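Local coordinates for Rho-class glutathione S-transferase (Laternula elliptica, PDB 3QAV), which probably catalyses the conjugation of glutathione to electrophilic compounds, working as a two-subunit cytosolic glutathione S-transferase, at residues A[33-39]-A[225-230]; A[44-48]-A[95-99]; A[121-125]-A[165-169]; A[185-189]-A[212-217]; A[195-200]-A[233-239]. All blocks are in the same frame, centred on the assembly; numbering follows the deposited sequence.

Contact 1 of 5, residues A[33-39]-A[225-230]; sequences SGSPPCW and TMPPHW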
# COMPACT_ATOMS: atom_id res chain seq x y z
N SER A 33 -8.90 12.82 13.63
CA SER A 33 -7.76 12.80 14.53
C SER A 33 -7.17 11.41 14.77
O SER A 33 -7.90 10.45 14.97
CB SER A 33 -8.14 13.43 15.87
OG SER A 33 -7.03 13.53 16.74
N GLY A 34 -5.84 11.34 14.72
CA GLY A 34 -5.13 10.09 14.96
C GLY A 34 -4.85 9.20 13.76
O GLY A 34 -4.03 8.28 13.84
N SER A 35 -5.52 9.48 12.64
CA SER A 35 -5.40 8.72 11.40
C SER A 35 -4.15 9.02 10.56
O SER A 35 -4.04 10.10 9.96
CB SER A 35 -6.66 8.97 10.56
OG SER A 35 -6.47 8.68 9.18
N PRO A 36 -3.20 8.07 10.48
CA PRO A 36 -1.99 8.30 9.69
C PRO A 36 -2.30 8.66 8.23
O PRO A 36 -1.63 9.51 7.63
CB PRO A 36 -1.22 6.99 9.83
CG PRO A 36 -1.59 6.54 11.20
CD PRO A 36 -3.10 6.79 11.22
N PRO A 37 -3.30 8.01 7.62
CA PRO A 37 -3.59 8.38 6.23
C PRO A 37 -4.05 9.84 6.10
O PRO A 37 -3.81 10.49 5.08
CB PRO A 37 -4.64 7.35 5.79
CG PRO A 37 -5.16 6.75 7.07
CD PRO A 37 -3.98 6.75 7.99
N CYS A 38 -4.71 10.36 7.14
CA CYS A 38 -5.16 11.74 7.11
C CYS A 38 -3.95 12.65 7.32
O CYS A 38 -3.77 13.65 6.62
CB CYS A 38 -6.18 12.01 8.21
SG CYS A 38 -7.78 11.20 7.95
N TRP A 39 -3.11 12.27 8.28
CA TRP A 39 -1.92 13.05 8.62
C TRP A 39 -1.05 13.23 7.39
O TRP A 39 -0.55 14.31 7.14
CB TRP A 39 -1.12 12.34 9.72
CG TRP A 39 -0.26 13.25 10.54
CD1 TRP A 39 0.18 14.50 10.19
CD2 TRP A 39 0.31 12.96 11.83
NE1 TRP A 39 0.98 15.01 11.19
CE2 TRP A 39 1.08 14.09 12.20
CE3 TRP A 39 0.24 11.87 12.70
CZ2 TRP A 39 1.78 14.15 13.42
CZ3 TRP A 39 0.93 11.93 13.91
CH2 TRP A 39 1.69 13.06 14.25
N THR A 225 0.16 19.88 12.57
CA THR A 225 -0.73 18.78 12.27
C THR A 225 -0.80 17.64 13.28
O THR A 225 -1.25 16.55 12.95
CB THR A 225 -0.38 18.19 10.90
OG1 THR A 225 1.01 17.83 10.89
CG2 THR A 225 -0.66 19.23 9.80
N MET A 226 -0.35 17.89 14.51
CA MET A 226 -0.43 16.84 15.53
C MET A 226 -1.92 16.51 15.68
O MET A 226 -2.77 17.39 15.58
CB MET A 226 0.13 17.33 16.87
CG MET A 226 1.64 17.60 16.91
SD MET A 226 2.67 16.13 16.63
CE MET A 226 2.38 15.22 18.15
N PRO A 227 -2.25 15.22 15.89
CA PRO A 227 -3.65 14.80 16.05
C PRO A 227 -4.30 15.60 17.18
O PRO A 227 -3.89 15.49 18.34
CB PRO A 227 -3.52 13.32 16.39
CG PRO A 227 -2.32 12.91 15.60
CD PRO A 227 -1.35 14.05 15.85
N PRO A 228 -5.32 16.41 16.87
CA PRO A 228 -5.98 17.22 17.89
C PRO A 228 -6.43 16.56 19.19
O PRO A 228 -6.34 17.19 20.24
CB PRO A 228 -7.15 17.86 17.13
CG PRO A 228 -7.33 16.99 15.92
CD PRO A 228 -5.92 16.65 15.55
N HIS A 229 -6.88 15.31 19.14
CA HIS A 229 -7.36 14.66 20.37
C HIS A 229 -6.31 14.12 21.33
O HIS A 229 -6.65 13.76 22.46
CB HIS A 229 -8.38 13.55 20.05
CG HIS A 229 -7.78 12.20 19.81
ND1 HIS A 229 -7.30 11.80 18.58
CD2 HIS A 229 -7.61 11.14 20.64
CE1 HIS A 229 -6.88 10.55 18.66
NE2 HIS A 229 -7.05 10.13 19.89
N TRP A 230 -5.06 14.07 20.90
CA TRP A 230 -3.99 13.55 21.75
C TRP A 230 -3.65 14.43 22.96
O TRP A 230 -3.31 13.92 24.03
CB TRP A 230 -2.71 13.35 20.94
CG TRP A 230 -2.74 12.18 19.98
CD1 TRP A 230 -3.79 11.33 19.75
CD2 TRP A 230 -1.67 11.73 19.14
NE1 TRP A 230 -3.43 10.38 18.82
CE2 TRP A 230 -2.14 10.61 18.43
CE3 TRP A 230 -0.36 12.18 18.92
CZ2 TRP A 230 -1.34 9.92 17.50
CZ3 TRP A 230 0.43 11.49 18.00
CH2 TRP A 230 -0.06 10.37 17.31
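The loop carrying Ser35, a glutathione-binding residue just ahead of helix 36-47, is held through Ser33 and Trp39 to the chain that follows helix 220-224. Ser33 turns its hydroxyl into the Pro228-His229 bend, where a small polar residue can meet two partners: Ser33 OG shares a hydrogen bond with His229 ND1 at 2.5 Å, in the imidazole plane, and accepts the nearly straight bond from His229 N (3.0 Å, 170°). Gly34 follows with positive phi; a CB here would jam against the preceding carbonyl and crowd the His229 ring.

Ser35 itself is the N-cap of helix 36-47, its OG accepting from Cys38 N at 3.2 Å, so the capped helix start and the glutathione site coincide. One turn on, Trp39 swings its indole out, CG anti to the backbone N (chi1 -155°). NE1 donates to Thr225 OG1 at 2.8 Å, tilted somewhat out of the ring plane, and Thr225 OG1 also bonds Thr221 O. Pro227 CD sits over the indole face as a CH-pi contact, 3.8 Å from the centroid of the six-membered ring. Met226 SD, 3.9 Å from Trp39 CZ2, adds an oblique Met-aromatic contact; the edge of Trp39 is also turned, offset, toward the face of Trp230, planes 80° apart.

Contact 2 of 5, residues A[44-48]-A[95-99]; sequences VLQEK and CMYLE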
# COMPACT_ATOMS: atom_id res chain seq x y z
N VAL A 44 1.49 16.97 3.49
CA VAL A 44 1.80 17.35 2.11
C VAL A 44 1.28 18.76 1.83
O VAL A 44 1.99 19.59 1.27
CB VAL A 44 1.16 16.39 1.10
CG1 VAL A 44 1.32 16.94 -0.32
CG2 VAL A 44 1.80 15.03 1.20
N LEU A 45 0.03 19.03 2.22
CA LEU A 45 -0.56 20.35 2.01
C LEU A 45 0.22 21.45 2.73
O LEU A 45 0.51 22.49 2.14
CB LEU A 45 -2.02 20.36 2.50
CG LEU A 45 -3.05 19.58 1.69
CD1 LEU A 45 -4.34 19.42 2.51
CD2 LEU A 45 -3.34 20.31 0.37
N GLN A 46 0.56 21.21 3.99
CA GLN A 46 1.31 22.17 4.79
C GLN A 46 2.72 22.38 4.23
O GLN A 46 3.15 23.52 4.04
CB GLN A 46 1.42 21.69 6.24
CG GLN A 46 0.11 21.70 7.03
CD GLN A 46 -0.35 23.09 7.43
OE1 GLN A 46 0.46 23.94 7.81
NE2 GLN A 46 -1.65 23.33 7.35
N GLU A 47 3.43 21.29 3.96
CA GLU A 47 4.78 21.39 3.44
C GLU A 47 4.83 22.17 2.13
O GLU A 47 5.72 22.99 1.92
CB GLU A 47 5.37 19.99 3.22
CG GLU A 47 5.73 19.28 4.51
CD GLU A 47 7.00 19.84 5.14
OE1 GLU A 47 7.23 19.57 6.33
OE2 GLU A 47 7.75 20.54 4.44
N LYS A 48 3.86 21.92 1.25
CA LYS A 48 3.82 22.60 -0.04
C LYS A 48 3.14 23.96 0.07
O LYS A 48 3.01 24.67 -0.92
CB LYS A 48 3.08 21.72 -1.06
CG LYS A 48 3.67 20.32 -1.16
CD LYS A 48 2.89 19.43 -2.11
CE LYS A 48 3.12 19.80 -3.56
NZ LYS A 48 4.52 19.60 -4.02
N CYS A 95 -1.83 12.31 -2.10
CA CYS A 95 -0.47 12.83 -2.02
C CYS A 95 0.17 12.92 -3.39
O CYS A 95 0.79 13.93 -3.71
CB CYS A 95 0.39 11.95 -1.10
SG CYS A 95 -0.08 12.12 0.65
N MET A 96 0.01 11.89 -4.21
CA MET A 96 0.58 11.89 -5.55
C MET A 96 -0.06 12.97 -6.41
O MET A 96 0.64 13.65 -7.16
CB MET A 96 0.40 10.52 -6.21
CG MET A 96 1.34 9.44 -5.64
SD MET A 96 3.07 10.00 -5.56
CE MET A 96 3.53 9.92 -7.28
N TYR A 97 -1.37 13.14 -6.28
CA TYR A 97 -2.08 14.18 -7.05
C TYR A 97 -1.59 15.57 -6.68
O TYR A 97 -1.41 16.42 -7.55
CB TYR A 97 -3.58 14.10 -6.78
CG TYR A 97 -4.32 15.36 -7.16
CD1 TYR A 97 -4.59 15.67 -8.50
CD2 TYR A 97 -4.72 16.27 -6.18
CE1 TYR A 97 -5.24 16.85 -8.85
CE2 TYR A 97 -5.37 17.45 -6.52
CZ TYR A 97 -5.63 17.74 -7.85
OH TYR A 97 -6.28 18.91 -8.16
N LEU A 98 -1.40 15.81 -5.38
CA LEU A 98 -0.95 17.11 -4.89
C LEU A 98 0.46 17.43 -5.37
O LEU A 98 0.76 18.58 -5.71
CB LEU A 98 -0.99 17.15 -3.36
CG LEU A 98 -2.36 17.07 -2.68
CD1 LEU A 98 -2.14 17.09 -1.17
CD2 LEU A 98 -3.26 18.24 -3.11
N GLU A 99 1.33 16.42 -5.39
CA GLU A 99 2.71 16.61 -5.84
C GLU A 99 2.73 16.95 -7.33
O GLU A 99 3.54 17.74 -7.79
CB GLU A 99 3.52 15.34 -5.59
CG GLU A 99 4.95 15.36 -6.15
CD GLU A 99 5.84 16.40 -5.48
OE1 GLU A 99 5.39 17.06 -4.53
OE2 GLU A 99 7.00 16.55 -5.91
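Two helices of the glutathione-binding, thioredoxin-like N-terminal domain, 36-47 and 91-101, meet where Val44 and Leu98 face one another, and the seam runs from a buried apolar floor to a charged end. Val44 splits its two methyls between two partners one turn apart. CG1, placed anti to the backbone N (chi1 171°), reaches Leu98 CD1 at 3.6 Å, while CG2 rests on Cys95 SG at 3.5 Å. A beta-branched residue suits this place because each branch has its own partner on the facing helix. Leu45 brings CD2 to 3.8 Å from Leu98 CD1, so that this one leucine methyl is wedged between both residues of helix 36-47.

Lys48, just past the end of helix 36-47, closes the seam. Its aliphatic part passes Leu98, with CE 3.4 Å from Leu98 O, and the chain then bends at its last two torsions to deliver NZ to Glu99 OE1, a salt bridge of 2.7 Å that comes from above the carboxylate plane, 39° out of it. NZ also donates to Val105 O, and Glu99 OE2 accepts from Leu107 N; both charged ends are therefore tied to the chain that leaves helix 91-101. A long lysine can pass the Leu98 carbonyl and still bring its ammonium to the carboxylate.

Met183 and Val186 of helix 183-197 cover Val44, and Met96 and Tyr97 pack on Tyr119 and Ala116 of the second subunit. Such pairing of helices 36-47 and 91-101 in the N-terminal domain, with the all-helical domain laid against them, is typical of the glutathione S-transferase fold.

Contact 3 of 5, residues A[121-125]-A[165-169]; sequences RMFET and WENYL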
# COMPACT_ATOMS: atom_id res chain seq x y z
N ARG A 121 11.19 3.91 -0.01
CA ARG A 121 10.91 4.15 1.41
C ARG A 121 9.41 4.38 1.67
O ARG A 121 8.86 3.83 2.62
CB ARG A 121 11.74 5.33 1.91
CG ARG A 121 13.26 5.07 1.90
CD ARG A 121 13.69 4.13 3.03
NE ARG A 121 13.72 2.72 2.67
CZ ARG A 121 14.79 2.06 2.24
NH1 ARG A 121 14.71 0.77 1.94
NH2 ARG A 121 15.96 2.69 2.12
N MET A 122 8.77 5.20 0.84
CA MET A 122 7.34 5.48 0.99
C MET A 122 6.49 4.21 1.14
O MET A 122 5.81 4.02 2.16
CB MET A 122 6.81 6.23 -0.24
CG MET A 122 7.18 7.68 -0.34
SD MET A 122 6.83 8.29 -2.00
CE MET A 122 5.08 7.96 -2.14
N PHE A 123 6.53 3.36 0.12
CA PHE A 123 5.74 2.14 0.10
C PHE A 123 6.19 1.05 1.06
O PHE A 123 5.40 0.21 1.47
CB PHE A 123 5.68 1.63 -1.35
CG PHE A 123 5.09 2.66 -2.31
CD1 PHE A 123 5.87 3.23 -3.31
CD2 PHE A 123 3.79 3.12 -2.13
CE1 PHE A 123 5.35 4.24 -4.13
CE2 PHE A 123 3.26 4.12 -2.94
CZ PHE A 123 4.05 4.69 -3.95
N GLU A 124 7.46 1.08 1.46
CA GLU A 124 7.96 0.09 2.41
C GLU A 124 7.37 0.37 3.80
O GLU A 124 7.30 -0.53 4.65
CB GLU A 124 9.49 0.13 2.46
CG GLU A 124 10.11 -0.95 3.35
CD GLU A 124 11.63 -0.89 3.34
OE1 GLU A 124 12.18 -0.18 2.47
OE2 GLU A 124 12.26 -1.56 4.18
N THR A 125 6.95 1.61 4.05
CA THR A 125 6.39 1.97 5.35
C THR A 125 5.17 1.14 5.73
O THR A 125 4.80 1.09 6.91
CB THR A 125 5.97 3.46 5.43
OG1 THR A 125 4.86 3.70 4.55
CG2 THR A 125 7.12 4.36 5.06
N TRP A 165 14.48 0.50 9.66
CA TRP A 165 14.39 1.95 9.65
C TRP A 165 15.51 2.59 10.47
O TRP A 165 16.02 3.65 10.11
CB TRP A 165 13.01 2.39 10.16
CG TRP A 165 11.91 1.73 9.37
CD1 TRP A 165 11.22 0.61 9.72
CD2 TRP A 165 11.45 2.10 8.07
NE1 TRP A 165 10.36 0.24 8.70
CE2 TRP A 165 10.48 1.14 7.68
CE3 TRP A 165 11.76 3.14 7.18
CZ2 TRP A 165 9.82 1.20 6.45
CZ3 TRP A 165 11.10 3.20 5.96
CH2 TRP A 165 10.15 2.23 5.60
N GLU A 166 15.91 1.93 11.55
CA GLU A 166 17.01 2.42 12.38
C GLU A 166 18.23 2.52 11.46
O GLU A 166 18.92 3.55 11.43
CB GLU A 166 17.29 1.44 13.52
CG GLU A 166 18.45 1.81 14.45
CD GLU A 166 18.16 3.03 15.32
OE1 GLU A 166 16.97 3.28 15.62
OE2 GLU A 166 19.12 3.72 15.71
N ASN A 167 18.47 1.46 10.71
CA ASN A 167 19.59 1.40 9.78
C ASN A 167 19.50 2.49 8.72
O ASN A 167 20.47 3.19 8.46
CB ASN A 167 19.64 0.04 9.08
CG ASN A 167 20.23 -1.04 9.95
OD1 ASN A 167 20.22 -2.22 9.58
ND2 ASN A 167 20.75 -0.65 11.11
N TYR A 168 18.33 2.61 8.09
CA TYR A 168 18.12 3.61 7.05
C TYR A 168 18.50 5.00 7.58
O TYR A 168 19.28 5.72 6.96
CB TYR A 168 16.65 3.62 6.60
CG TYR A 168 16.14 2.31 6.03
CD1 TYR A 168 14.79 1.97 6.12
CD2 TYR A 168 17.00 1.42 5.38
CE1 TYR A 168 14.31 0.79 5.59
CE2 TYR A 168 16.52 0.23 4.84
CZ TYR A 168 15.18 -0.08 4.95
OH TYR A 168 14.70 -1.26 4.42
N LEU A 169 17.93 5.36 8.73
CA LEU A 169 18.22 6.66 9.32
C LEU A 169 19.70 6.78 9.69
O LEU A 169 20.30 7.86 9.57
CB LEU A 169 17.32 6.88 10.55
CG LEU A 169 15.87 7.18 10.14
CD1 LEU A 169 14.93 7.01 11.32
CD2 LEU A 169 15.79 8.60 9.57
O HOH W 1 15.43 -1.94 1.85
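Arg121 lays its guanidinium almost flat on the ring of Tyr168: the planes are 14° apart, and CZ stands 3.5 Å from the ring centroid, nearly straight above it, as a stacked cation-pi pair. The chain is folded to reach this place, CG anti to the carbonyl carbon and bent again at chi2 and chi3. Glu124, one turn along the same helix, then fixes how the guanidinium is turned in its own plane. NE (3.3 Å) and NH1 (2.8 Å) both grip Glu124 OE1 side-on, NH1 meeting the syn lone pair of OE1 and NE approaching from above the carboxylate plane.

The other carboxylate oxygen, OE2, comes in at the ring edge and accepts a very short hydrogen bond of 2.5 Å from Tyr168 OH. It also meets Arg75 NE of the second subunit in a salt bridge, so two positive groups probably keep this buried carboxylate charged. A water donates to Tyr168 OH and accepts a weak bond from Arg121 NH1.

Trp165 stands with its benzo edge against the backbone of 121-125: CH2 lies 3.6 Å from Arg121 O and 3.7 Å from Thr125 CG2. Its ring and the guanidinium are nearly perpendicular, 85° apart, while its NE1 turns elsewhere, to Glu161 OE2.

Helices 112-124 and 148-172 thus join beside helix 183-197, whose Phe188 stacks on Trp165 and whose Ala184 and Met191 touch Arg121 and Thr125.

Contact 4 of 5, residues A[185-189]-A[212-217]; sequences DVFFF and YYNMMM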
# COMPACT_ATOMS: atom_id res chain seq x y z
N ASP A 185 9.17 10.85 4.14
CA ASP A 185 9.01 11.23 5.54
C ASP A 185 7.55 11.49 5.88
O ASP A 185 7.12 11.33 7.02
CB ASP A 185 9.85 12.46 5.84
CG ASP A 185 11.33 12.19 5.69
OD1 ASP A 185 11.91 12.60 4.66
OD2 ASP A 185 11.90 11.54 6.59
N VAL A 186 6.78 11.87 4.87
CA VAL A 186 5.36 12.13 5.05
C VAL A 186 4.67 10.81 5.42
O VAL A 186 3.75 10.76 6.24
CB VAL A 186 4.73 12.66 3.74
CG1 VAL A 186 3.23 12.57 3.80
CG2 VAL A 186 5.17 14.10 3.50
N PHE A 187 5.13 9.73 4.80
CA PHE A 187 4.56 8.41 5.05
C PHE A 187 5.12 7.80 6.32
O PHE A 187 4.39 7.18 7.10
CB PHE A 187 4.88 7.46 3.88
CG PHE A 187 4.07 7.71 2.64
CD1 PHE A 187 4.00 8.97 2.06
CD2 PHE A 187 3.37 6.66 2.03
CE1 PHE A 187 3.26 9.20 0.90
CE2 PHE A 187 2.62 6.88 0.87
CZ PHE A 187 2.57 8.15 0.31
N PHE A 188 6.41 7.98 6.54
CA PHE A 188 7.08 7.38 7.69
C PHE A 188 6.79 7.97 9.06
O PHE A 188 6.35 7.26 9.96
CB PHE A 188 8.59 7.41 7.45
CG PHE A 188 9.39 6.72 8.51
CD1 PHE A 188 9.20 5.36 8.77
CD2 PHE A 188 10.36 7.41 9.23
CE1 PHE A 188 9.95 4.71 9.74
CE2 PHE A 188 11.12 6.76 10.20
CZ PHE A 188 10.91 5.41 10.45
N PHE A 189 7.04 9.26 9.22
CA PHE A 189 6.85 9.92 10.50
C PHE A 189 5.53 9.65 11.23
O PHE A 189 5.54 9.30 12.41
CB PHE A 189 7.02 11.43 10.34
CG PHE A 189 6.76 12.18 11.60
CD1 PHE A 189 7.70 12.21 12.62
CD2 PHE A 189 5.54 12.83 11.78
CE1 PHE A 189 7.43 12.86 13.81
CE2 PHE A 189 5.26 13.48 12.96
CZ PHE A 189 6.20 13.49 13.98
N TYR A 212 15.38 11.15 14.98
CA TYR A 212 14.57 11.52 13.83
C TYR A 212 13.23 12.06 14.33
O TYR A 212 12.77 13.10 13.89
CB TYR A 212 14.33 10.30 12.93
CG TYR A 212 13.34 10.53 11.80
CD1 TYR A 212 13.71 11.25 10.66
CD2 TYR A 212 12.04 10.04 11.88
CE1 TYR A 212 12.79 11.47 9.63
CE2 TYR A 212 11.12 10.26 10.86
CZ TYR A 212 11.50 10.97 9.74
OH TYR A 212 10.59 11.16 8.73
N TYR A 213 12.63 11.34 15.27
CA TYR A 213 11.36 11.74 15.85
C TYR A 213 11.43 13.13 16.48
O TYR A 213 10.56 13.97 16.26
CB TYR A 213 10.92 10.73 16.91
CG TYR A 213 9.67 11.14 17.63
CD1 TYR A 213 8.42 11.06 17.01
CD2 TYR A 213 9.72 11.64 18.93
CE1 TYR A 213 7.27 11.46 17.66
CE2 TYR A 213 8.56 12.05 19.59
CZ TYR A 213 7.34 11.95 18.95
OH TYR A 213 6.19 12.35 19.57
N ASN A 214 12.47 13.35 17.27
CA ASN A 214 12.65 14.64 17.93
C ASN A 214 12.80 15.77 16.92
O ASN A 214 12.18 16.82 17.06
CB ASN A 214 13.87 14.61 18.85
CG ASN A 214 13.58 13.90 20.16
OD1 ASN A 214 14.48 13.36 20.80
ND2 ASN A 214 12.32 13.92 20.57
N MET A 215 13.64 15.56 15.90
CA MET A 215 13.83 16.58 14.89
C MET A 215 12.51 16.91 14.21
O MET A 215 12.13 18.08 14.09
CB MET A 215 14.83 16.13 13.82
CG MET A 215 14.71 16.94 12.53
SD MET A 215 15.78 16.39 11.20
CE MET A 215 14.87 14.94 10.61
N MET A 216 11.82 15.87 13.76
CA MET A 216 10.54 16.04 13.08
C MET A 216 9.47 16.69 13.95
O MET A 216 8.68 17.50 13.47
CB MET A 216 10.06 14.68 12.57
CG MET A 216 10.90 14.12 11.43
SD MET A 216 10.67 15.02 9.86
CE MET A 216 9.32 14.06 9.12
N MET A 217 9.45 16.34 15.24
CA MET A 217 8.48 16.91 16.17
C MET A 217 8.68 18.41 16.37
O MET A 217 7.80 19.09 16.89
CB MET A 217 8.57 16.22 17.53
CG MET A 217 7.78 14.94 17.61
SD MET A 217 6.02 15.23 17.40
CE MET A 217 5.58 15.82 19.05
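Phe189 is the knob of this contact, its ring held in a hole formed by Tyr212, Tyr213, Met216 and Met217. The torsion chi1 of 176° sends the ring straight out from its helix, where CD1 presses on Met216 CB at 3.4 Å and CE1 reaches Tyr213 CD1 at 3.8 Å. Met217 SD lies in the plane of the ring, 3.8 Å from CZ, a Met-aromatic contact at the edge. Unbranched methionines fit here because their bent chains can follow the outline of a ring.

The two helix segments cross at -115°, so the meeting is a single knob in a hole, one aromatic wedge between steeply inclined helices of the all-helical C-terminal domain. Beyond it, Phe188 offers its in-plane edge to Tyr212, CD2 to CE2 3.4 Å, the rings inclined at 45°. Met216 CG covers one face of that same tyrosine.

At the polar edge Tyr212 OH donates to Asp185 OD2 at 2.5 Å, using the anti lone pair of the carboxylate. OD2 also accepts from Val176 N, and OD1 from Thr182 N, consistent with the aspartate side of the N-capping box found in glutathione transferases. A phenylalanine in place of Tyr212 would probably leave Asp185 OD2 short of one buried donor and the aspartate less firmly set. Outside the pair, Leu169 of helix 148-172 packs against both Phe188 and Tyr212.

Contact 5 of 5, residues A[195-200]-A[233-239]; sequences IVRQGA and SDSPGNL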
# COMPACT_ATOMS: atom_id res chain seq x y z
N ILE A 195 3.69 5.31 17.10
CA ILE A 195 4.44 4.36 17.93
C ILE A 195 4.77 5.01 19.27
O ILE A 195 4.53 4.44 20.33
CB ILE A 195 5.75 3.92 17.22
CG1 ILE A 195 5.40 3.02 16.03
CG2 ILE A 195 6.66 3.18 18.19
CD1 ILE A 195 6.59 2.68 15.14
N VAL A 196 5.33 6.22 19.22
CA VAL A 196 5.68 6.94 20.44
C VAL A 196 4.41 7.21 21.24
O VAL A 196 4.41 7.09 22.47
CB VAL A 196 6.36 8.29 20.11
CG1 VAL A 196 6.55 9.11 21.39
CG2 VAL A 196 7.70 8.05 19.44
N ARG A 197 3.33 7.56 20.55
CA ARG A 197 2.06 7.83 21.22
C ARG A 197 1.65 6.64 22.08
O ARG A 197 1.16 6.81 23.19
CB ARG A 197 0.96 8.12 20.18
CG ARG A 197 -0.47 8.00 20.69
CD ARG A 197 -0.89 9.15 21.61
NE ARG A 197 -2.31 9.07 21.96
CZ ARG A 197 -2.94 9.89 22.80
NH1 ARG A 197 -4.23 9.72 23.04
NH2 ARG A 197 -2.29 10.88 23.40
N GLN A 198 1.86 5.43 21.57
CA GLN A 198 1.51 4.22 22.30
C GLN A 198 2.48 3.96 23.44
O GLN A 198 2.41 2.92 24.10
CB GLN A 198 1.48 3.03 21.35
CG GLN A 198 0.36 3.08 20.32
CD GLN A 198 -1.01 2.81 20.92
OE1 GLN A 198 -1.12 2.35 22.06
NE2 GLN A 198 -2.06 3.09 20.15
N GLY A 199 3.40 4.89 23.66
CA GLY A 199 4.35 4.77 24.76
C GLY A 199 5.68 4.08 24.54
O GLY A 199 6.33 3.69 25.51
N ALA A 200 6.11 3.93 23.29
CA ALA A 200 7.39 3.29 23.02
C ALA A 200 8.53 4.20 23.52
O ALA A 200 8.47 5.43 23.36
CB ALA A 200 7.55 3.02 21.54
N SER A 233 -6.08 13.59 25.82
CA SER A 233 -6.42 12.19 26.00
C SER A 233 -5.18 11.43 26.41
O SER A 233 -4.07 11.79 26.03
CB SER A 233 -6.99 11.60 24.70
OG SER A 233 -6.02 11.59 23.67
N ASP A 234 -5.37 10.39 27.21
CA ASP A 234 -4.24 9.60 27.69
C ASP A 234 -3.72 8.61 26.66
O ASP A 234 -4.49 7.97 25.94
CB ASP A 234 -4.62 8.84 28.96
CG ASP A 234 -4.47 9.69 30.20
OD1 ASP A 234 -3.32 10.00 30.58
OD2 ASP A 234 -5.51 10.06 30.80
N SER A 235 -2.40 8.50 26.60
CA SER A 235 -1.75 7.58 25.69
C SER A 235 -2.23 6.16 26.01
O SER A 235 -2.15 5.72 27.15
CB SER A 235 -0.23 7.65 25.87
OG SER A 235 0.38 6.45 25.45
N PRO A 236 -2.73 5.44 24.99
CA PRO A 236 -3.22 4.07 25.19
C PRO A 236 -2.16 3.19 25.86
O PRO A 236 -2.49 2.19 26.50
CB PRO A 236 -3.54 3.62 23.76
CG PRO A 236 -3.92 4.90 23.07
CD PRO A 236 -2.89 5.87 23.59
N GLY A 237 -0.90 3.56 25.69
CA GLY A 237 0.20 2.82 26.30
C GLY A 237 0.39 1.36 25.90
O GLY A 237 0.89 0.57 26.70
N ASN A 238 0.01 1.00 24.68
CA ASN A 238 0.15 -0.38 24.23
C ASN A 238 1.57 -0.77 23.80
O ASN A 238 1.82 -1.94 23.50
CB ASN A 238 -0.83 -0.66 23.09
CG ASN A 238 -2.25 -0.81 23.59
OD1 ASN A 238 -2.57 -1.75 24.31
ND2 ASN A 238 -3.12 0.13 23.22
N LEU A 239 2.49 0.19 23.79
CA LEU A 239 3.87 -0.10 23.42
C LEU A 239 4.83 0.29 24.53
O LEU A 239 6.04 0.39 24.31
CB LEU A 239 4.24 0.63 22.12
CG LEU A 239 3.56 0.07 20.86
CD1 LEU A 239 3.97 0.89 19.65
CD2 LEU A 239 3.96 -1.39 20.67
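The guanidinium of Arg197 is covered on one face by the backbone of the C-terminal tail, Ser235 CA standing 3.9 Å above its centre, and the group also makes a cation-pi contact with Trp230. At its edge NH1 donates to Ser233 OG (2.7 Å), tilted 23° from the guanidinium plane, while NH2 reaches Ser233 O only weakly. Ser233 OG is bonded also to His229 O. An arginine suits this place because one flat group can meet backbone, hydroxyl and ring together.

The second flat pair is made of amides. Gln198 and Asn238 run side by side, their planes 37° apart, and Gln198 OE1 accepts twice: from Asn238 N (3.2 Å), in the carbonyl plane, and from Asn238 ND2 (3.2 Å), tilted from it. With CG anti to the carbonyl carbon (chi1 -68°) and a further bend at chi2, the glutamine curls back over Pro236. A leucine in place of Gln198 would probably leave Asn238 N and ND2 without this acceptor and the asparagine amide free to turn.

Between these groups the backbones join, Leu239 N donating to Gln198 O at 2.7 Å. Ser235 OG accepts from Gly237 N in an ST turn and is placed very close to Arg197 O. Gly199, with the positive phi of a Schellman motif, ends the helix.

Leu239 CD1 meets Ile195 CG2 at 3.8 Å. The tail is thus seated on the C-terminal end of helix 183-197 and against helix 133-141, where Phe135 and Val136 pack on Leu239 and Lys139 NZ bonds Asn238 O.

How the contacts relate
From the N terminus, contact 1 opens first, and its partner segment arrives only after the last helix, so its long loop takes in contacts 2, 3 and 4. Contact 2 closes within the N-terminal domain before contact 3 opens; contact 3 joins two helices of the C-terminal domain and closes before contact 4 begins. Contact 5 opens inside the loop of contact 4 and closes last, crossing both 4 and 1. Helix 36-47 serves contacts 1 and 2, and helix 183-197 serves 4 and 5. Trp39 against Phe189 and Val44 against Val186 carry the packing from one domain to the other; contacts 2 and 3 both touch the second subunit.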